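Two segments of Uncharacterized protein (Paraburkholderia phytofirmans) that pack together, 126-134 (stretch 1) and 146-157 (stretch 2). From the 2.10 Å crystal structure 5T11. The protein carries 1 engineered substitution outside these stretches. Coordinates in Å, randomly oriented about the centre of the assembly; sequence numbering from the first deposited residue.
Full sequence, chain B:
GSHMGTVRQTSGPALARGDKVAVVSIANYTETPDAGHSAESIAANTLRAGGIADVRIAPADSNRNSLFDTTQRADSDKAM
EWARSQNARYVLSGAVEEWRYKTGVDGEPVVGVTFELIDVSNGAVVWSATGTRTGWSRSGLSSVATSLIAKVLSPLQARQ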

# COMPACT_ATOMS: atom_id res chain seq x y z
N VAL B 126 14.01 -45.34 -21.18
CA VAL B 126 13.25 -46.41 -21.84
C VAL B 126 11.78 -46.07 -21.97
O VAL B 126 11.05 -46.80 -22.66
CB VAL B 126 13.43 -47.76 -21.10
CG1 VAL B 126 14.90 -48.20 -21.11
CG2 VAL B 126 12.88 -47.68 -19.68
N TRP B 127 11.32 -44.98 -21.37
CA TRP B 127 9.93 -44.56 -21.43
C TRP B 127 9.86 -43.13 -20.94
O TRP B 127 10.63 -42.73 -20.06
CB TRP B 127 9.04 -45.48 -20.57
CG TRP B 127 7.60 -45.09 -20.47
CD1 TRP B 127 6.56 -45.57 -21.22
CD2 TRP B 127 7.02 -44.17 -19.53
NE1 TRP B 127 5.38 -45.00 -20.83
CE2 TRP B 127 5.63 -44.13 -19.79
CE3 TRP B 127 7.54 -43.37 -18.51
CZ2 TRP B 127 4.75 -43.32 -19.06
CZ3 TRP B 127 6.66 -42.55 -17.79
CH2 TRP B 127 5.29 -42.54 -18.07
N SER B 128 8.94 -42.36 -21.51
CA SER B 128 8.75 -40.99 -21.06
C SER B 128 7.34 -40.55 -21.44
O SER B 128 6.69 -41.17 -22.30
CB SER B 128 9.80 -40.04 -21.66
OG SER B 128 9.78 -40.07 -23.09
N ALA B 129 6.89 -39.47 -20.80
CA ALA B 129 5.54 -38.98 -21.04
C ALA B 129 5.40 -37.57 -20.50
O ALA B 129 6.17 -37.12 -19.65
CB ALA B 129 4.48 -39.89 -20.41
N THR B 130 4.39 -36.88 -21.02
CA THR B 130 4.02 -35.52 -20.67
C THR B 130 2.51 -35.47 -20.48
O THR B 130 1.75 -36.06 -21.27
CB THR B 130 4.44 -34.52 -21.76
OG1 THR B 130 5.84 -34.66 -22.03
CG2 THR B 130 4.13 -33.07 -21.33
N GLY B 131 2.08 -34.78 -19.42
CA GLY B 131 0.66 -34.65 -19.16
C GLY B 131 0.33 -33.25 -18.67
O GLY B 131 1.12 -32.66 -17.92
N THR B 132 -0.81 -32.70 -19.08
CA THR B 132 -1.28 -31.41 -18.59
C THR B 132 -2.77 -31.53 -18.30
O THR B 132 -3.46 -32.34 -18.91
CB THR B 132 -1.04 -30.25 -19.58
OG1 THR B 132 -1.86 -30.42 -20.75
CG2 THR B 132 0.43 -30.18 -20.01
N ARG B 133 -3.26 -30.69 -17.38
CA ARG B 133 -4.69 -30.69 -17.10
C ARG B 133 -5.12 -29.36 -16.49
O ARG B 133 -4.36 -28.72 -15.75
CB ARG B 133 -5.08 -31.85 -16.17
CG ARG B 133 -6.59 -31.96 -15.95
CD ARG B 133 -6.94 -33.23 -15.21
NE ARG B 133 -6.63 -34.41 -16.00
CZ ARG B 133 -6.88 -35.66 -15.62
NH1 ARG B 133 -7.45 -35.87 -14.44
NH2 ARG B 133 -6.56 -36.68 -16.40
N THR B 134 -6.35 -28.96 -16.81
CA THR B 134 -7.02 -27.79 -16.25
C THR B 134 -8.31 -28.25 -15.58
O THR B 134 -9.15 -28.89 -16.23
CB THR B 134 -7.33 -26.77 -17.35
OG1 THR B 134 -6.14 -26.48 -18.10
CG2 THR B 134 -7.87 -25.47 -16.76
N THR B 146 -3.26 -35.30 -8.68
CA THR B 146 -3.23 -36.73 -8.40
C THR B 146 -3.89 -37.51 -9.53
O THR B 146 -3.35 -38.52 -10.00
CB THR B 146 -3.91 -37.04 -7.07
OG1 THR B 146 -5.25 -36.52 -7.10
CG2 THR B 146 -3.13 -36.41 -5.89
N SER B 147 -5.05 -37.05 -9.98
CA SER B 147 -5.75 -37.68 -11.10
C SER B 147 -4.88 -37.70 -12.36
O SER B 147 -4.88 -38.70 -13.09
CB SER B 147 -7.06 -36.93 -11.35
OG SER B 147 -7.88 -37.58 -12.30
N LEU B 148 -4.13 -36.62 -12.61
CA LEU B 148 -3.36 -36.53 -13.85
C LEU B 148 -2.14 -37.44 -13.82
O LEU B 148 -1.83 -38.13 -14.81
CB LEU B 148 -2.92 -35.09 -14.10
CG LEU B 148 -1.93 -34.89 -15.26
CD1 LEU B 148 -2.59 -35.23 -16.60
CD2 LEU B 148 -1.34 -33.45 -15.30
N ILE B 149 -1.42 -37.44 -12.70
CA ILE B 149 -0.25 -38.30 -12.58
C ILE B 149 -0.65 -39.76 -12.67
O ILE B 149 0.05 -40.57 -13.31
CB ILE B 149 0.49 -37.97 -11.28
CG1 ILE B 149 1.20 -36.62 -11.43
CG2 ILE B 149 1.50 -39.08 -10.93
CD1 ILE B 149 1.48 -35.91 -10.14
N ALA B 150 -1.79 -40.13 -12.09
CA ALA B 150 -2.30 -41.49 -12.24
C ALA B 150 -2.50 -41.84 -13.71
O ALA B 150 -2.11 -42.92 -14.16
CB ALA B 150 -3.61 -41.67 -11.46
N LYS B 151 -3.09 -40.91 -14.47
CA LYS B 151 -3.28 -41.15 -15.91
C LYS B 151 -1.93 -41.26 -16.62
O LYS B 151 -1.68 -42.22 -17.37
CB LYS B 151 -4.13 -40.01 -16.50
CG LYS B 151 -4.51 -40.14 -17.97
CD LYS B 151 -5.45 -41.32 -18.19
CE LYS B 151 -5.94 -41.41 -19.64
NZ LYS B 151 -6.57 -42.74 -19.89
N VAL B 152 -1.03 -40.30 -16.37
CA VAL B 152 0.25 -40.24 -17.07
C VAL B 152 1.08 -41.49 -16.81
O VAL B 152 1.74 -42.02 -17.72
CB VAL B 152 1.02 -38.97 -16.65
CG1 VAL B 152 2.47 -39.05 -17.09
CG2 VAL B 152 0.34 -37.71 -17.22
N LEU B 153 1.08 -41.99 -15.57
CA LEU B 153 1.89 -43.14 -15.20
C LEU B 153 1.17 -44.47 -15.38
O LEU B 153 1.72 -45.52 -15.03
CB LEU B 153 2.36 -43.01 -13.74
CG LEU B 153 3.25 -41.80 -13.41
CD1 LEU B 153 3.73 -41.85 -11.95
CD2 LEU B 153 4.45 -41.70 -14.37
N SER B 154 -0.05 -44.45 -15.93
CA SER B 154 -0.78 -45.70 -16.12
C SER B 154 -0.04 -46.75 -16.97
O SER B 154 -0.24 -47.95 -16.70
CB SER B 154 -2.16 -45.42 -16.73
OG SER B 154 -2.06 -44.99 -18.07
N PRO B 155 0.78 -46.41 -17.97
CA PRO B 155 1.51 -47.48 -18.68
C PRO B 155 2.58 -48.17 -17.83
O PRO B 155 3.09 -49.21 -18.27
CB PRO B 155 2.15 -46.75 -19.87
CG PRO B 155 1.34 -45.45 -20.02
CD PRO B 155 0.98 -45.09 -18.62
N LEU B 156 2.93 -47.66 -16.66
CA LEU B 156 3.89 -48.33 -15.79
C LEU B 156 3.24 -49.28 -14.79
O LEU B 156 3.93 -49.78 -13.89
CB LEU B 156 4.74 -47.31 -15.05
CG LEU B 156 5.45 -46.27 -15.92
CD1 LEU B 156 6.36 -45.39 -15.07
CD2 LEU B 156 6.25 -46.95 -17.03
N GLN B 157 1.95 -49.54 -14.91
CA GLN B 157 1.32 -50.55 -14.07
C GLN B 157 1.93 -51.93 -14.33
O GLN B 157 2.40 -52.23 -15.43
CB GLN B 157 -0.19 -50.58 -14.32
CG GLN B 157 -0.89 -49.31 -13.90
CD GLN B 157 -2.33 -49.24 -14.40
OE1 GLN B 157 -2.83 -50.17 -15.03
NE2 GLN B 157 -3.00 -48.11 -14.12

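The most unusual feature of this contact is a side chain that is absent. At Gly131, within the strand, a modelled CB would lie 2.2 Å from Val152 CG2, an outright clash, and 3.2 Å from Leu148 CD1, which is tight. With only hydrogens on its alpha carbon, the glycine lets the helix settle against bare backbone: Gly131 CA lies 3.6 Å from Val152 CG2, and Gly131 O lies 3.7 Å from Leu148 CD2. Here the two backbones come within 6.0 Å, measured from Gly131 CA to Val152 CA, whereas the separation is 9.1 Å between Trp127 CA and Leu156 CA.

The general principle is that where a strand residue has no side chain, a helix can pack directly on its backbone. Spacing does not track side-chain size in a simple way: Arg133 CA is only 6.8 Å from Leu148 CA, for a long side chain can run alongside the helix. Strand and helix run nearly antiparallel, at 151°, so that successive inward positions of the strand meet residues progressively earlier in stretch 2. Alternation along the strand sends the CA-to-CB bonds of Trp127, Ala129 and Arg133 toward the other stretch, while those of Thr130 and Thr132 point away. Ala129, next to the glycine in this inward series, adds just a methyl, and its CB touches Val152 CG1 at 4.0 Å.

At the wide end, Trp127 fills the larger gap. One face of its indole is covered by Leu156, whose CD2 sits 4.0 Å from the centroid of the five-membered ring of Trp127 and 17° off the ring normal, a CH-pi contact over the face. Leu156 reaches this position although its CA-to-CB bond points sideways, because the end of the side chain comes nearer. Near the ring plane, Trp127 CZ2 approaches Val152 O at 3.5 Å. Leu153 and Pro155 complete the surroundings obliquely, with Leu153 CD2 3.9 Å from Trp127 CH2 and Pro155 CB 3.8 Å from Trp127 NE1. The tryptophan thus packs against Val152, Leu153 and the short 3-10 segment containing Pro155 and Leu156.

At the other end, Arg133 adds a polar contact to the packing. Its NH1 donates a hydrogen bond to Ser147 OG at 2.8 Å, the sole hydrogen bond between the stretches; the N-H...O angle of 131° is well short of linear. The serine oxygen lies near the guanidinium plane, where the N-H groups point. One face of the same group is covered by Leu148, with its backbone N 3.9 Å from Arg133 NH1, while Lys151 CB approaches Arg133 NH2 obliquely at 4.1 Å. The lysine begins toward the strand, but its end leads away.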